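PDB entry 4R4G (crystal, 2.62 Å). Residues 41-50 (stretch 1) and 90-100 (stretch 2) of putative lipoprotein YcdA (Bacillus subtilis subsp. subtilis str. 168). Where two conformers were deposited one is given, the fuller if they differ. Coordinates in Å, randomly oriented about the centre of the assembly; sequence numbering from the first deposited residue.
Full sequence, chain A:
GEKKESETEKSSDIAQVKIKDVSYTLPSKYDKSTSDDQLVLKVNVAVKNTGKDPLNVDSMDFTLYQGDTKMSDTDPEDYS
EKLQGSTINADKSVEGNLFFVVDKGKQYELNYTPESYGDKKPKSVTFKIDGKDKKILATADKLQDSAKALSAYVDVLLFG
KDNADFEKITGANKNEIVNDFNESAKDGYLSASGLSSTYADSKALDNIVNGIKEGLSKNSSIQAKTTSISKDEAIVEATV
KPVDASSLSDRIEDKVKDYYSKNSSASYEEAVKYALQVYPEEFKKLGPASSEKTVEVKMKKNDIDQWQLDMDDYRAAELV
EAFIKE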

# COMPACT_ATOMS: atom_id res chain seq x y z
N LEU A 41 -8.01 14.40 -6.86
CA LEU A 41 -9.04 14.17 -7.87
C LEU A 41 -8.40 14.27 -9.25
O LEU A 41 -7.80 15.30 -9.58
CB LEU A 41 -10.19 15.17 -7.70
CG LEU A 41 -11.44 14.97 -8.57
CD1 LEU A 41 -12.34 13.89 -8.00
CD2 LEU A 41 -12.20 16.25 -8.70
N LYS A 42 -8.45 13.16 -10.01
CA LYS A 42 -7.88 13.07 -11.36
C LYS A 42 -9.02 13.24 -12.35
O LYS A 42 -9.90 12.38 -12.44
CB LYS A 42 -7.11 11.74 -11.56
CG LYS A 42 -6.37 11.58 -12.89
CD LYS A 42 -5.56 10.30 -12.89
CE LYS A 42 -5.24 9.78 -14.27
NZ LYS A 42 -4.14 8.77 -14.23
N VAL A 43 -9.03 14.39 -13.04
CA VAL A 43 -10.04 14.76 -14.02
C VAL A 43 -9.38 14.76 -15.41
O VAL A 43 -8.51 15.59 -15.66
CB VAL A 43 -10.71 16.13 -13.69
CG1 VAL A 43 -11.90 16.41 -14.59
CG2 VAL A 43 -11.13 16.21 -12.22
N ASN A 44 -9.74 13.79 -16.28
CA ASN A 44 -9.22 13.73 -17.65
C ASN A 44 -10.13 14.58 -18.49
O ASN A 44 -11.34 14.35 -18.49
CB ASN A 44 -9.11 12.28 -18.19
CG ASN A 44 -8.44 12.21 -19.56
OD1 ASN A 44 -9.07 12.38 -20.62
ND2 ASN A 44 -7.14 12.01 -19.56
N VAL A 45 -9.57 15.59 -19.14
CA VAL A 45 -10.32 16.54 -19.95
C VAL A 45 -9.80 16.53 -21.38
O VAL A 45 -8.70 16.05 -21.63
CB VAL A 45 -10.31 17.99 -19.36
CG1 VAL A 45 -10.95 18.06 -17.98
CG2 VAL A 45 -8.89 18.59 -19.35
N ALA A 46 -10.60 17.11 -22.28
CA ALA A 46 -10.31 17.32 -23.69
C ALA A 46 -10.78 18.70 -24.04
O ALA A 46 -11.90 19.06 -23.68
CB ALA A 46 -11.02 16.29 -24.54
N VAL A 47 -9.90 19.51 -24.65
CA VAL A 47 -10.25 20.88 -25.01
C VAL A 47 -10.15 21.04 -26.53
O VAL A 47 -9.06 20.95 -27.08
CB VAL A 47 -9.42 21.96 -24.24
CG1 VAL A 47 -9.96 23.37 -24.51
CG2 VAL A 47 -9.40 21.68 -22.75
N LYS A 48 -11.31 21.25 -27.19
CA LYS A 48 -11.42 21.47 -28.64
C LYS A 48 -11.48 22.97 -28.92
O LYS A 48 -12.26 23.68 -28.26
CB LYS A 48 -12.68 20.76 -29.20
CG LYS A 48 -12.80 20.77 -30.73
CD LYS A 48 -13.40 19.47 -31.30
CE LYS A 48 -13.49 19.52 -32.81
NZ LYS A 48 -13.77 18.20 -33.41
N ASN A 49 -10.66 23.48 -29.86
CA ASN A 49 -10.68 24.90 -30.21
C ASN A 49 -11.83 25.11 -31.19
O ASN A 49 -11.72 24.73 -32.35
CB ASN A 49 -9.32 25.36 -30.80
CG ASN A 49 -9.21 26.83 -31.20
OD1 ASN A 49 -10.16 27.62 -31.14
ND2 ASN A 49 -8.02 27.24 -31.62
N THR A 50 -12.97 25.68 -30.71
CA THR A 50 -14.14 25.91 -31.56
C THR A 50 -14.05 27.26 -32.30
O THR A 50 -14.88 27.53 -33.17
CB THR A 50 -15.47 25.81 -30.77
OG1 THR A 50 -15.45 26.65 -29.62
CG2 THR A 50 -15.82 24.38 -30.39
N ALA A 90 -7.71 26.07 -34.99
CA ALA A 90 -9.14 25.77 -35.15
C ALA A 90 -9.43 24.26 -35.35
O ALA A 90 -8.70 23.59 -36.09
CB ALA A 90 -9.72 26.57 -36.30
N ASP A 91 -10.47 23.75 -34.62
CA ASP A 91 -10.98 22.38 -34.57
C ASP A 91 -9.92 21.36 -34.08
O ASP A 91 -10.20 20.15 -34.02
CB ASP A 91 -11.61 21.97 -35.92
CG ASP A 91 -12.84 22.80 -36.30
OD1 ASP A 91 -12.87 24.02 -35.97
OD2 ASP A 91 -13.75 22.25 -36.94
N LYS A 92 -8.74 21.85 -33.61
CA LYS A 92 -7.70 20.97 -33.03
C LYS A 92 -8.01 20.69 -31.55
O LYS A 92 -8.58 21.55 -30.87
CB LYS A 92 -6.30 21.60 -33.17
CG LYS A 92 -5.56 21.27 -34.47
CD LYS A 92 -4.20 22.00 -34.59
CE LYS A 92 -3.12 21.50 -33.64
NZ LYS A 92 -1.93 22.41 -33.63
N SER A 93 -7.61 19.52 -31.02
CA SER A 93 -7.90 19.20 -29.63
C SER A 93 -6.71 18.67 -28.85
O SER A 93 -5.93 17.85 -29.34
CB SER A 93 -9.04 18.18 -29.52
OG SER A 93 -10.20 18.63 -30.19
N VAL A 94 -6.61 19.11 -27.60
CA VAL A 94 -5.61 18.65 -26.64
C VAL A 94 -6.38 17.83 -25.61
O VAL A 94 -7.55 18.10 -25.35
CB VAL A 94 -4.78 19.81 -26.03
CG1 VAL A 94 -5.61 20.70 -25.11
CG2 VAL A 94 -3.54 19.29 -25.30
N GLU A 95 -5.74 16.81 -25.06
CA GLU A 95 -6.36 15.95 -24.06
C GLU A 95 -5.31 15.64 -22.97
O GLU A 95 -4.11 15.55 -23.26
CB GLU A 95 -6.92 14.68 -24.75
CG GLU A 95 -7.93 13.88 -23.93
CD GLU A 95 -8.30 12.49 -24.46
OE1 GLU A 95 -8.71 12.39 -25.64
OE2 GLU A 95 -8.25 11.53 -23.66
N GLY A 96 -5.75 15.55 -21.73
CA GLY A 96 -4.85 15.29 -20.61
C GLY A 96 -5.54 15.32 -19.27
O GLY A 96 -6.73 15.64 -19.19
N ASN A 97 -4.80 15.01 -18.22
CA ASN A 97 -5.32 14.92 -16.87
C ASN A 97 -5.01 16.15 -16.03
O ASN A 97 -3.97 16.79 -16.22
CB ASN A 97 -4.73 13.70 -16.14
CG ASN A 97 -5.11 12.36 -16.70
OD1 ASN A 97 -6.27 11.95 -16.69
ND2 ASN A 97 -4.10 11.60 -17.06
N LEU A 98 -5.90 16.41 -15.05
CA LEU A 98 -5.80 17.50 -14.08
C LEU A 98 -5.89 16.88 -12.71
O LEU A 98 -6.57 15.87 -12.53
CB LEU A 98 -6.88 18.57 -14.28
CG LEU A 98 -7.15 19.08 -15.68
CD1 LEU A 98 -8.48 19.75 -15.72
CD2 LEU A 98 -6.03 20.02 -16.18
N PHE A 99 -5.16 17.44 -11.76
CA PHE A 99 -5.05 16.89 -10.41
C PHE A 99 -5.30 17.98 -9.38
O PHE A 99 -4.75 19.08 -9.48
CB PHE A 99 -3.66 16.27 -10.23
CG PHE A 99 -3.29 15.20 -11.24
CD1 PHE A 99 -2.76 15.55 -12.47
CD2 PHE A 99 -3.41 13.85 -10.92
CE1 PHE A 99 -2.43 14.57 -13.41
CE2 PHE A 99 -3.08 12.87 -11.86
CZ PHE A 99 -2.61 13.24 -13.10
N PHE A 100 -6.15 17.67 -8.39
CA PHE A 100 -6.54 18.62 -7.36
C PHE A 100 -6.64 17.96 -6.02
O PHE A 100 -7.20 16.87 -5.92
CB PHE A 100 -7.89 19.27 -7.71
CG PHE A 100 -7.90 20.05 -9.01
CD1 PHE A 100 -7.40 21.34 -9.07
CD2 PHE A 100 -8.42 19.48 -10.17
CE1 PHE A 100 -7.40 22.05 -10.27
CE2 PHE A 100 -8.43 20.20 -11.37
CZ PHE A 100 -7.90 21.47 -11.41

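The strand that runs through 41-47 and the strand 93-100 run antiparallel, with 155° between their N-to-C directions. Together the two stretches bury 997 Å². Most of the polar pairing is backbone to backbone.

The odd-numbered residues of the first strand carry the ladder. L41 N donates to F100 O at 2.8 Å, and F100 N returns to L41 O at 3.1 Å. V43 N reaches L98 O at 2.9 Å, and L98 N reaches V43 O at 2.8 Å. V45 N binds G96 O at 2.8 Å, and G96 N binds V45 O at 3.0 Å. V47 N binds V94 O at 2.8 Å, and V94 N binds V47 O at 3.1 Å. In each pair both amides and both carbonyls are therefore satisfied across the contact. The bonds from F100 N and L98 N are the most bent, each with an angle of 141° at hydrogen.

The pairing continues past S93 into the loop. N49 N donates to K92 O at 3.0 Å, and D91 N donates to N49 O at 2.8 Å. The side-chain amide of N49 makes its hydrogen bonds next to the stretches, through both OD1 and ND2.

Several of the ladder carbonyls also receive a CA-H...O contact. F99 CA lies 3.3 Å from L41 O, and A46 CA lies 3.3 Å from V94 O. These contacts fall at the non-hydrogen-bonded pairs, where the strands come close: the CA atoms of N44 and N97 are 4.2 Å apart, as are those of A46 and E95.

One side-chain hydrogen bond crosses the contact. N44 ND2 donates to N97 OD1 at 3.0 Å, with an angle of 159°. These residues form a non-hydrogen-bonded pair with side chains on the same face, and the ends of both side chains come nearer the opposing strand. N97 ND2 is satisfied elsewhere in the structure. N44 OD1 lies 3.3 Å from E95 OE2, but both atoms are acceptors and no hydrogen bond forms. E95 OE1 has a partner elsewhere in the structure.

On that same face, the aliphatic part of K42 packs against F99, with K42 CG 3.7 Å from F99 CE2. Farther along, K48 CG lies 3.4 Å from S93 OG.

The other face is apolar. V45 CG1 meets L98 CD1 at 3.8 Å, a diagonal contact that reaches past V45's own partner, G96, which has no side chain. V47 CB lies 4.1 Å from V94 CG1.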